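MsStt7d protein (Micromonas, PDB 4IX3) probably binds ATP with magnesium and phosphorylates proteins, this chain being the catalytic domain of a homologue of the state-transition kinase Stt7. Local coordinates at residues B[67-71]-B[84-88]; B[261-265]-B[299-304]; B[310-314]-B[332-338]. Residue numbers count along the deposited sequence, not the author numbering.

Contact 1 (B[67-71]-B[84-88]); sequences MDVNY and FMGCI
This is the packing of helix 59-76, the αC helix of kinases, on strand 84-90 in the small lobe. Residues 67-71 are helical (Tyr71 N to Met67 O 2.9 Å); residues 84-88 are extended apart from a classic beta bulge, Met85 and Gly86 both facing Met110. The segment axes approach to 9.6 Å at 141°, so Met67 lies by Cys87 (CA-CA 7.8 Å) and Asn70 by Phe84 (6.5 Å). Met67 (ttp) places SD 3.8 Å from Cys87 CB. Asn70 packs by its methylene: CB sits 3.6 Å above the Phe84 ring centroid, a CH-pi contact, while its amide bonds to Glu66 O and Trp111 NE1, satisfying a buried polar residue. Asn70 also touches Leu189, beside magnesium-binding Asp188, consistent with the upper regulatory spine of kinases; its side chain is about 8 Å from those of Asp188 and Lys50, which binds ADP in another structure of this protein. Tyr71 (m) swings its ring over the strand. Phe84 (t) points its edge at the Tyr71 face, a T-shaped pair with centroids 4.8 Å apart and planes at 88°. Glycine suits position 86, whose phi of 109° would jam a CB; Tyr71 OH lies 4.0 Å from Gly86 CA.

Contact 2 (B[261-265]-B[299-304]); sequences AVVGL and MDFAAL
In this packing within the kinase large lobe, the connection after helix 246-261 (αF) receives the start of helix 302-318. Ala261 ends the first helix, Val262 leaves helical angles (-131/107), and 263-265 form a 3-10 turn with Leu265 N bonded to Val262 O at 2.8 Å. Opposite, 299-301 are loop and Phe301 is the N-cap residue. The nearest CA pairs are Ala261-Ala303 (5.5 Å), Val262-Phe301 (5.8 Å) and Gly264-Met299 (5.3 Å).

Small Ala261 lets the helix start come close, its CB 4.1 Å from Ala303 CB and 3.7 Å from Leu304 CD2. Val262 (t) spreads its methyls, CG1 to Met299 CB (4.1 Å), CG2 to Phe301 CD1 (3.7 Å). Met299 SD lies 3.6 Å from Leu265 CD2. Met299 CG would lie 2.6 Å from an ideal CB on residue 264, a clash, so glycine suits the place.

Three waters fill the seam, where the two backbones do not pair directly. Water 1 donates to Ala261 O and Asp300 O (2.7 Å each) and accepts from Ala303 N (2.9 Å). Water 2 links Val263 N to Asp300 O (2.9 Å each), and water 3 accepts from Gly264 N and Asp300 N (3.0 Å each). Asp300 OD1 takes Ala302 N at 3.0 Å, an Asx turn.

Ala261 and Ala303 also touch helix 141-161, Leu265 rests on Phe274 of helix 268-280, and Leu304 on Met257 of helix 246-261.

Contact 3 (B[310-314]-B[332-338]); sequences AGWDL and ALSHAFF
The sequence His-Ala-Phe-Phe resembles the His-Pro-x-Phe element that commonly closes a kinase domain, and docks on helix 302-318. Residues 310-314 are regular helix; the nearest CA pairs are Ala310-Phe337 (5.1 Å) and Leu314-His335 (6.8 Å). Ala332 opens a type I turn, with His335 N bonded to Ala332 O (3.1 Å); Ala332 CB meets Leu314 CD1 at 3.9 Å. His335 (chi1 t) lays its ring on the helix in a CH-pi contact, Leu314 CB 3.8 Å from the ring centroid, and His335 NE2 makes a weak hydrogen bond to Ala310 O (3.2 Å). A 3-10 turn, 336-338, follows (Phe338 N to His335 O 3.0 Å). Phe337 (t) sets CD1 3.4 Å from Gly311 CA, where glycine gives the ring room, and CD2 3.8 Å from Leu314 CD2. Phe338 CE2 touches the same Leu314 CD2 at 3.7 Å. Leu314 (tp) is thus met by Ala332, His335 and both phenylalanines. With one weak polar bond across it, the contact rests mainly on shape and apolar burial.

In the fold
Contact 1 is internal to the small lobe, joining helix 59-76 to strand 84-90 of its antiparallel sheet near the nucleotide and magnesium site; the Asn70 side chain is about 11 Å from a bound magnesium. Contacts 2 and 3 belong to the helical large lobe, on the opposite side of the chain's centre, their centres about 38 and 34 Å from that of contact 1. The three follow in series. Contacts 2 and 3, centres 16 Å apart, share helix 302-318: contact 2 fixes its start against the end of helix 246-261, and contact 3 packs the turn 332-338, near the end of the kinase fold, on its middle. They meet where Phe301 packs on Trp312 and through a probable hydrogen bond between Leu304 O and Trp312 N (3.2 Å).

Contact 1 (B[67-71]-B[84-88])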
ATOM      1  N   MET B  67     -13.812   8.556   3.682  1.00 11.35           N
ATOM      2  CA  MET B  67     -14.490   9.840   3.835  1.00 12.08           C
ATOM      3  C   MET B  67     -15.854   9.661   4.482  1.00 11.79           C
ATOM      4  O   MET B  67     -16.139  10.390   5.462  1.00 11.96           O
ATOM      5  CB  MET B  67     -14.625  10.475   2.448  1.00 11.68           C
ATOM      6  CG  MET B  67     -15.341  11.816   2.538  1.00 12.47           C
ATOM      7  SD  MET B  67     -15.303  12.743   0.949  1.00 14.43           S
ATOM      8  CE  MET B  67     -16.367  11.717  -0.044  1.00 17.13           C
ATOM      9  N   ASP B  68     -16.666   8.750   3.950  1.00 11.55           N
ATOM     10  CA  ASP B  68     -18.008   8.526   4.476  1.00 12.45           C
ATOM     11  C   ASP B  68     -17.926   8.148   5.983  1.00 11.75           C
ATOM     12  O   ASP B  68     -18.731   8.636   6.827  1.00 12.68           O
ATOM     13  CB  ASP B  68     -18.715   7.376   3.748  1.00 14.84           C
ATOM     14  CG  ASP B  68     -19.044   7.681   2.289  1.00 20.47           C
ATOM     15  OD1 ASP B  68     -19.112   8.867   1.920  1.00 24.24           O
ATOM     16  OD2 ASP B  68     -19.311   6.700   1.527  1.00 23.67           O
ATOM     17  N   VAL B  69     -17.037   7.214   6.325  1.00 11.48           N
ATOM     18  CA  VAL B  69     -16.933   6.759   7.732  1.00 10.75           C
ATOM     19  C   VAL B  69     -16.457   7.940   8.575  1.00 10.53           C
ATOM     20  O   VAL B  69     -16.934   8.104   9.716  1.00 12.18           O
ATOM     21  CB  VAL B  69     -16.010   5.515   7.866  1.00 11.68           C
ATOM     22  CG1 VAL B  69     -15.755   5.187   9.339  1.00 13.09           C
ATOM     23  CG2 VAL B  69     -16.593   4.332   7.106  1.00 14.20           C
ATOM     24  N   ASN B  70     -15.547   8.790   8.092  1.00 11.50           N
ATOM     25  CA  ASN B  70     -15.149   9.982   8.856  1.00 11.00           C
ATOM     26  C   ASN B  70     -16.302  10.941   9.075  1.00 11.28           C
ATOM     27  O   ASN B  70     -16.426  11.470  10.166  1.00 11.48           O
ATOM     28  CB  ASN B  70     -14.001  10.725   8.186  1.00 12.52           C
ATOM     29  CG  ASN B  70     -12.648  10.236   8.670  1.00  9.86           C
ATOM     30  OD1 ASN B  70     -12.156  10.707   9.694  1.00 11.45           O
ATOM     31  ND2 ASN B  70     -12.043   9.298   7.940  1.00 11.30           N
ATOM     32  N   TYR B  71     -17.188  11.097   8.104  1.00 12.66           N
ATOM     33  CA  TYR B  71     -18.361  11.944   8.355  1.00 12.81           C
ATOM     34  C   TYR B  71     -19.233  11.296   9.416  1.00 12.61           C
ATOM     35  O   TYR B  71     -19.783  11.983  10.283  1.00 13.69           O
ATOM     36  CB  TYR B  71     -19.166  12.171   7.065  1.00 14.54           C
ATOM     37  CG  TYR B  71     -18.601  13.271   6.197  1.00 12.80           C
ATOM     38  CD1 TYR B  71     -18.773  14.608   6.548  1.00 13.61           C
ATOM     39  CD2 TYR B  71     -17.988  12.996   4.981  1.00 13.33           C
ATOM     40  CE1 TYR B  71     -18.315  15.670   5.758  1.00 14.73           C
ATOM     41  CE2 TYR B  71     -17.559  14.041   4.158  1.00 14.38           C
ATOM     42  CZ  TYR B  71     -17.676  15.360   4.554  1.00 14.20           C
ATOM     43  OH  TYR B  71     -17.212  16.374   3.746  1.00 15.39           O
ATOM     44  N   PHE B  84     -12.053  15.589  12.038  1.00 11.30           N
ATOM     45  CA  PHE B  84     -12.215  15.561  10.585  1.00 10.94           C
ATOM     46  C   PHE B  84     -12.660  16.938  10.117  1.00 13.14           C
ATOM     47  O   PHE B  84     -13.722  17.448  10.521  1.00 15.81           O
ATOM     48  CB  PHE B  84     -13.242  14.507  10.206  1.00 12.09           C
ATOM     49  CG  PHE B  84     -13.509  14.392   8.725  1.00 11.69           C
ATOM     50  CD1 PHE B  84     -12.450  14.192   7.827  1.00 12.59           C
ATOM     51  CD2 PHE B  84     -14.812  14.446   8.237  1.00 14.17           C
ATOM     52  CE1 PHE B  84     -12.713  14.070   6.449  1.00 13.72           C
ATOM     53  CE2 PHE B  84     -15.065  14.235   6.883  1.00 13.64           C
ATOM     54  CZ  PHE B  84     -14.014  14.081   5.996  1.00 14.68           C
ATOM     55  N   MET B  85     -11.939  17.506   9.158  1.00 11.83           N
ATOM     56  CA  MET B  85     -12.226  18.872   8.688  1.00 11.71           C
ATOM     57  C   MET B  85     -12.839  18.883   7.300  1.00 12.46           C
ATOM     58  O   MET B  85     -13.246  19.957   6.846  1.00 17.48           O
ATOM     59  CB  MET B  85     -10.925  19.683   8.694  1.00 13.23           C
ATOM     60  CG  MET B  85     -10.364  19.835  10.111  1.00 16.25           C
ATOM     61  SD  MET B  85      -8.771  20.695  10.213  1.00 17.40           S
ATOM     62  CE  MET B  85      -9.217  22.416   9.957  1.00 20.92           C
ATOM     63  N   GLY B  86     -13.104  17.729   6.695  1.00 12.63           N
ATOM     64  CA  GLY B  86     -13.816  17.660   5.420  1.00 13.08           C
ATOM     65  C   GLY B  86     -12.947  17.254   4.253  1.00 12.74           C
ATOM     66  O   GLY B  86     -11.919  16.597   4.427  1.00 13.09           O
ATOM     67  N   CYS B  87     -13.422  17.570   3.061  1.00 12.19           N
ATOM     68  CA  CYS B  87     -12.741  17.180   1.843  1.00 11.65           C
ATOM     69  C   CYS B  87     -12.386  18.390   1.004  1.00 12.24           C
ATOM     70  O   CYS B  87     -12.944  19.465   1.221  1.00 14.75           O
ATOM     71  CB  CYS B  87     -13.582  16.184   1.045  1.00 13.27           C
ATOM     72  SG  CYS B  87     -15.009  16.924   0.234  1.00 18.00           S
ATOM     73  N   ILE B  88     -11.514  18.187   0.016  1.00 10.62           N
ATOM     74  CA  ILE B  88     -11.230  19.200  -1.017  1.00 11.28           C
ATOM     75  C   ILE B  88     -10.946  18.442  -2.289  1.00 10.75           C
ATOM     76  O   ILE B  88      -9.987  17.673  -2.321  1.00 12.08           O
ATOM     77  CB  ILE B  88      -9.982  20.086  -0.672  1.00 13.05           C
ATOM     78  CG1 ILE B  88      -9.930  20.420   0.816  1.00 13.98           C
ATOM     79  CG2 ILE B  88     -10.006  21.341  -1.578  1.00 15.88           C
ATOM     80  CD1 ILE B  88      -9.065  19.481   1.653  1.00 16.63           C
TER

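Contact 2 (B[261-265]-B[299-304])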
ATOM      1  N   ALA B 261       2.128  -2.236  28.545  1.00 10.73           N
ATOM      2  CA  ALA B 261       2.403  -2.815  29.863  1.00 11.70           C
ATOM      3  C   ALA B 261       3.812  -3.375  30.020  1.00 12.39           C
ATOM      4  O   ALA B 261       4.323  -3.389  31.148  1.00 13.43           O
ATOM      5  CB  ALA B 261       1.368  -3.896  30.156  1.00 12.54           C
ATOM      6  N   VAL B 262       4.431  -3.845  28.929  1.00 13.19           N
ATOM      7  CA  VAL B 262       5.704  -4.611  29.027  1.00 13.35           C
ATOM      8  C   VAL B 262       6.704  -4.024  28.041  1.00 12.98           C
ATOM      9  O   VAL B 262       6.493  -4.154  26.811  1.00 14.86           O
ATOM     10  CB  VAL B 262       5.511  -6.103  28.739  1.00 14.46           C
ATOM     11  CG1 VAL B 262       6.800  -6.884  28.976  1.00 16.53           C
ATOM     12  CG2 VAL B 262       4.366  -6.680  29.568  1.00 16.76           C
ATOM     13  N   VAL B 263       7.713  -3.315  28.555  1.00 13.89           N
ATOM     14  CA  VAL B 263       8.698  -2.604  27.712  1.00 14.49           C
ATOM     15  C   VAL B 263       9.241  -3.550  26.629  1.00 14.66           C
ATOM     16  O   VAL B 263       9.369  -3.159  25.455  1.00 15.52           O
ATOM     17  CB  VAL B 263       9.822  -1.910  28.521  1.00 14.76           C
ATOM     18  CG1 VAL B 263      10.894  -1.344  27.594  1.00 17.98           C
ATOM     19  CG2 VAL B 263       9.207  -0.818  29.393  1.00 16.91           C
ATOM     20  N   GLY B 264       9.608  -4.754  27.028  1.00 15.69           N
ATOM     21  CA  GLY B 264      10.191  -5.701  26.069  1.00 16.45           C
ATOM     22  C   GLY B 264       9.243  -6.181  24.978  1.00 16.07           C
ATOM     23  O   GLY B 264       9.719  -6.766  23.980  1.00 17.85           O
ATOM     24  N   LEU B 265       7.923  -5.923  25.096  1.00 14.52           N
ATOM     25  CA  LEU B 265       7.025  -6.282  24.008  1.00 14.26           C
ATOM     26  C   LEU B 265       6.796  -5.120  23.047  1.00 13.65           C
ATOM     27  O   LEU B 265       5.975  -5.258  22.137  1.00 14.32           O
ATOM     28  CB  LEU B 265       5.691  -6.782  24.539  1.00 14.97           C
ATOM     29  CG  LEU B 265       5.829  -7.999  25.479  1.00 14.95           C
ATOM     30  CD1 LEU B 265       4.459  -8.431  25.974  1.00 15.88           C
ATOM     31  CD2 LEU B 265       6.565  -9.135  24.776  1.00 16.88           C
ATOM     32  N   MET B 299      12.555  -9.387  30.343  1.00 25.10           N
ATOM     33  CA  MET B 299      11.364  -8.539  30.429  1.00 21.96           C
ATOM     34  C   MET B 299      10.812  -8.480  31.835  1.00 22.23           C
ATOM     35  O   MET B 299      11.185  -9.300  32.690  1.00 26.78           O
ATOM     36  CB  MET B 299      10.272  -9.018  29.464  1.00 22.00           C
ATOM     37  CG  MET B 299      10.802  -9.250  28.054  1.00 22.34           C
ATOM     38  SD  MET B 299       9.436  -9.309  26.891  1.00 21.19           S
ATOM     39  CE  MET B 299      10.338  -9.821  25.436  1.00 24.48           C
ATOM     40  N   ASP B 300       9.956  -7.487  32.061  1.00 21.02           N
ATOM     41  CA  ASP B 300       9.393  -7.254  33.387  1.00 20.03           C
ATOM     42  C   ASP B 300       7.867  -7.105  33.276  1.00 16.31           C
ATOM     43  O   ASP B 300       7.372  -6.132  32.675  1.00 17.48           O
ATOM     44  CB  ASP B 300      10.023  -5.996  33.972  1.00 21.02           C
ATOM     45  CG  ASP B 300       9.603  -5.726  35.395  1.00 23.75           C
ATOM     46  OD1 ASP B 300       8.602  -6.283  35.880  1.00 25.30           O
ATOM     47  OD2 ASP B 300      10.293  -4.910  36.038  1.00 29.17           O
ATOM     48  N   PHE B 301       7.152  -8.146  33.710  1.00 15.83           N
ATOM     49  CA  PHE B 301       5.691  -8.209  33.609  1.00 14.66           C
ATOM     50  C   PHE B 301       4.964  -7.549  34.788  1.00 15.03           C
ATOM     51  O   PHE B 301       3.754  -7.784  34.951  1.00 14.41           O
ATOM     52  CB  PHE B 301       5.222  -9.633  33.473  1.00 18.19           C
ATOM     53  CG  PHE B 301       5.718 -10.297  32.230  1.00 17.82           C
ATOM     54  CD1 PHE B 301       5.155 -10.012  30.992  1.00 20.39           C
ATOM     55  CD2 PHE B 301       6.746 -11.219  32.300  1.00 24.57           C
ATOM     56  CE1 PHE B 301       5.626 -10.622  29.834  1.00 20.41           C
ATOM     57  CE2 PHE B 301       7.229 -11.824  31.152  1.00 26.10           C
ATOM     58  CZ  PHE B 301       6.663 -11.536  29.918  1.00 24.15           C
ATOM     59  N   ALA B 302       5.659  -6.727  35.593  1.00 15.48           N
ATOM     60  CA  ALA B 302       5.043  -6.159  36.825  1.00 15.41           C
ATOM     61  C   ALA B 302       3.675  -5.521  36.569  1.00 13.50           C
ATOM     62  O   ALA B 302       2.757  -5.647  37.408  1.00 15.27           O
ATOM     63  CB  ALA B 302       5.943  -5.137  37.484  1.00 15.81           C
ATOM     64  N   ALA B 303       3.505  -4.764  35.472  1.00 13.62           N
ATOM     65  CA  ALA B 303       2.221  -4.101  35.258  1.00 13.07           C
ATOM     66  C   ALA B 303       1.049  -5.072  35.129  1.00 14.49           C
ATOM     67  O   ALA B 303      -0.084  -4.739  35.514  1.00 14.21           O
ATOM     68  CB  ALA B 303       2.295  -3.112  34.076  1.00 14.24           C
ATOM     69  N   LEU B 304       1.283  -6.216  34.494  1.00 13.35           N
ATOM     70  CA  LEU B 304       0.263  -7.230  34.325  1.00 14.70           C
ATOM     71  C   LEU B 304       0.092  -8.028  35.624  1.00 13.98           C
ATOM     72  O   LEU B 304      -1.028  -8.480  35.915  1.00 13.59           O
ATOM     73  CB  LEU B 304       0.593  -8.164  33.151  1.00 14.83           C
ATOM     74  CG  LEU B 304       0.758  -7.412  31.815  1.00 14.29           C
ATOM     75  CD1 LEU B 304       1.095  -8.432  30.731  1.00 17.87           C
ATOM     76  CD2 LEU B 304      -0.557  -6.697  31.497  1.00 14.88           C
TER
HETATM   77  O   HOH W   1       5.444  -4.332  33.388  1.00 15.31           O
HETATM   78  O   HOH W   2       8.355  -3.748  31.397  1.00 18.60           O
HETATM   79  O   HOH W   3      10.222  -5.423  29.862  1.00 17.51           O

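Contact 3 (B[310-314]-B[332-338])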
ATOM      1  N   ALA B 310      -4.410  -8.477  37.720  1.00 14.02           N
ATOM      2  CA  ALA B 310      -5.547  -7.889  37.032  1.00 14.34           C
ATOM      3  C   ALA B 310      -5.244  -7.650  35.552  1.00 13.22           C
ATOM      4  O   ALA B 310      -6.100  -7.866  34.683  1.00 13.78           O
ATOM      5  CB  ALA B 310      -5.942  -6.574  37.728  1.00 15.76           C
ATOM      6  N   GLY B 311      -4.051  -7.149  35.257  1.00 13.87           N
ATOM      7  CA  GLY B 311      -3.707  -6.840  33.862  1.00 13.93           C
ATOM      8  C   GLY B 311      -3.640  -8.102  33.014  1.00 14.43           C
ATOM      9  O   GLY B 311      -4.096  -8.118  31.860  1.00 13.02           O
ATOM     10  N   TRP B 312      -3.030  -9.172  33.535  1.00 14.48           N
ATOM     11  CA  TRP B 312      -3.103 -10.449  32.823  1.00 14.93           C
ATOM     12  C   TRP B 312      -4.537 -10.827  32.543  1.00 14.66           C
ATOM     13  O   TRP B 312      -4.842 -11.369  31.459  1.00 15.33           O
ATOM     14  CB  TRP B 312      -2.457 -11.576  33.619  1.00 15.02           C
ATOM     15  CG  TRP B 312      -0.961 -11.519  33.647  1.00 16.04           C
ATOM     16  CD1 TRP B 312      -0.143 -11.364  34.748  1.00 16.08           C
ATOM     17  CD2 TRP B 312      -0.069 -11.765  32.512  1.00 16.49           C
ATOM     18  NE1 TRP B 312       1.170 -11.517  34.389  1.00 17.75           N
ATOM     19  CE2 TRP B 312       1.288 -11.701  33.045  1.00 18.34           C
ATOM     20  CE3 TRP B 312      -0.266 -11.984  31.151  1.00 19.01           C
ATOM     21  CZ2 TRP B 312       2.405 -11.872  32.231  1.00 21.64           C
ATOM     22  CZ3 TRP B 312       0.863 -12.174  30.349  1.00 21.25           C
ATOM     23  CH2 TRP B 312       2.169 -12.121  30.875  1.00 22.49           C
ATOM     24  N   ASP B 313      -5.427 -10.695  33.530  1.00 14.20           N
ATOM     25  CA  ASP B 313      -6.784 -11.115  33.334  1.00 14.18           C
ATOM     26  C   ASP B 313      -7.435 -10.282  32.228  1.00 13.95           C
ATOM     27  O   ASP B 313      -8.193 -10.820  31.432  1.00 14.26           O
ATOM     28  CB  ASP B 313      -7.626 -11.006  34.623  1.00 16.47           C
ATOM     29  CG  ASP B 313      -8.967 -11.710  34.461  1.00 20.40           C
ATOM     30  OD1 ASP B 313      -9.995 -11.021  34.303  1.00 18.68           O
ATOM     31  OD2 ASP B 313      -9.004 -12.972  34.406  1.00 27.82           O
ATOM     32  N   LEU B 314      -7.194  -8.973  32.207  1.00 12.64           N
ATOM     33  CA  LEU B 314      -7.838  -8.126  31.186  1.00 12.44           C
ATOM     34  C   LEU B 314      -7.305  -8.465  29.796  1.00 12.16           C
ATOM     35  O   LEU B 314      -8.051  -8.534  28.816  1.00 13.16           O
ATOM     36  CB  LEU B 314      -7.611  -6.637  31.497  1.00 13.17           C
ATOM     37  CG  LEU B 314      -8.161  -5.667  30.448  1.00 12.21           C
ATOM     38  CD1 LEU B 314      -9.638  -5.898  30.115  1.00 13.25           C
ATOM     39  CD2 LEU B 314      -7.879  -4.218  30.862  1.00 13.87           C
ATOM     40  N   ALA B 332     -14.893  -4.530  28.787  1.00 15.92           N
ATOM     41  CA  ALA B 332     -13.526  -4.449  29.244  1.00 15.18           C
ATOM     42  C   ALA B 332     -13.318  -3.164  30.084  1.00 15.18           C
ATOM     43  O   ALA B 332     -12.495  -3.182  31.008  1.00 15.89           O
ATOM     44  CB  ALA B 332     -12.581  -4.507  28.033  1.00 18.30           C
ATOM     45  N   LEU B 333     -14.050  -2.089  29.814  1.00 18.67           N
ATOM     46  CA  LEU B 333     -13.885  -0.876  30.606  1.00 20.38           C
ATOM     47  C   LEU B 333     -14.187  -1.022  32.092  1.00 21.42           C
ATOM     48  O   LEU B 333     -13.679  -0.230  32.894  1.00 23.44           O
ATOM     49  CB  LEU B 333     -14.845   0.194  30.112  1.00 28.57           C
ATOM     50  CG  LEU B 333     -14.303   1.184  29.115  1.00 27.27           C
ATOM     51  CD1 LEU B 333     -15.407   2.192  28.910  1.00 24.95           C
ATOM     52  CD2 LEU B 333     -13.028   1.873  29.564  1.00 21.77           C
ATOM     53  N   SER B 334     -15.025  -1.997  32.454  1.00 18.67           N
ATOM     54  CA  SER B 334     -15.459  -2.189  33.855  1.00 20.67           C
ATOM     55  C   SER B 334     -14.480  -3.066  34.639  1.00 17.02           C
ATOM     56  O   SER B 334     -14.705  -3.429  35.783  1.00 18.85           O
ATOM     57  CB  SER B 334     -16.879  -2.757  33.927  1.00 25.05           C
ATOM     58  OG  SER B 334     -16.922  -4.025  33.298  1.00 33.37           O
ATOM     59  N   HIS B 335     -13.461  -3.550  33.948  1.00 14.94           N
ATOM     60  CA  HIS B 335     -12.543  -4.503  34.554  1.00 13.98           C
ATOM     61  C   HIS B 335     -11.849  -3.962  35.783  1.00 14.18           C
ATOM     62  O   HIS B 335     -11.530  -2.768  35.873  1.00 14.07           O
ATOM     63  CB  HIS B 335     -11.532  -4.980  33.510  1.00 14.75           C
ATOM     64  CG  HIS B 335     -10.742  -6.168  33.959  1.00 12.50           C
ATOM     65  ND1 HIS B 335     -11.037  -7.457  33.623  1.00 16.86           N
ATOM     66  CD2 HIS B 335      -9.665  -6.200  34.818  1.00 11.09           C
ATOM     67  CE1 HIS B 335     -10.112  -8.265  34.207  1.00 12.34           C
ATOM     68  NE2 HIS B 335      -9.282  -7.482  34.924  1.00 17.96           N
ATOM     69  N   ALA B 336     -11.593  -4.850  36.752  1.00 13.61           N
ATOM     70  CA  ALA B 336     -10.805  -4.496  37.936  1.00 16.12           C
ATOM     71  C   ALA B 336      -9.489  -3.786  37.652  1.00 16.16           C
ATOM     72  O   ALA B 336      -9.002  -3.012  38.480  1.00 16.71           O
ATOM     73  CB  ALA B 336     -10.490  -5.756  38.759  1.00 19.09           C
ATOM     74  N   PHE B 337      -8.872  -4.045  36.494  1.00 14.12           N
ATOM     75  CA  PHE B 337      -7.657  -3.352  36.147  1.00 14.11           C
ATOM     76  C   PHE B 337      -7.755  -1.813  36.246  1.00 13.74           C
ATOM     77  O   PHE B 337      -6.780  -1.127  36.534  1.00 17.90           O
ATOM     78  CB  PHE B 337      -7.244  -3.789  34.721  1.00 14.01           C
ATOM     79  CG  PHE B 337      -5.940  -3.187  34.272  1.00 12.00           C
ATOM     80  CD1 PHE B 337      -4.732  -3.676  34.763  1.00 12.84           C
ATOM     81  CD2 PHE B 337      -5.930  -2.163  33.327  1.00 12.36           C
ATOM     82  CE1 PHE B 337      -3.520  -3.103  34.407  1.00 13.28           C
ATOM     83  CE2 PHE B 337      -4.718  -1.637  32.891  1.00 11.99           C
ATOM     84  CZ  PHE B 337      -3.511  -2.104  33.419  1.00 13.46           C
ATOM     85  N   PHE B 338      -8.954  -1.289  36.022  1.00 15.57           N
ATOM     86  CA  PHE B 338      -9.197   0.153  36.013  1.00 16.67           C
ATOM     87  C   PHE B 338      -9.642   0.700  37.354  1.00 18.83           C
ATOM     88  O   PHE B 338      -9.851   1.919  37.459  1.00 22.69           O
ATOM     89  CB  PHE B 338     -10.204   0.526  34.916  1.00 15.73           C
ATOM     90  CG  PHE B 338      -9.699   0.176  33.538  1.00 12.66           C
ATOM     91  CD1 PHE B 338      -8.609   0.862  33.000  1.00 13.46           C
ATOM     92  CD2 PHE B 338     -10.312  -0.850  32.808  1.00 13.86           C
ATOM     93  CE1 PHE B 338      -8.083   0.491  31.766  1.00 12.13           C
ATOM     94  CE2 PHE B 338      -9.823  -1.198  31.543  1.00 11.91           C
ATOM     95  CZ  PHE B 338      -8.721  -0.524  31.040  1.00 12.05           C
TER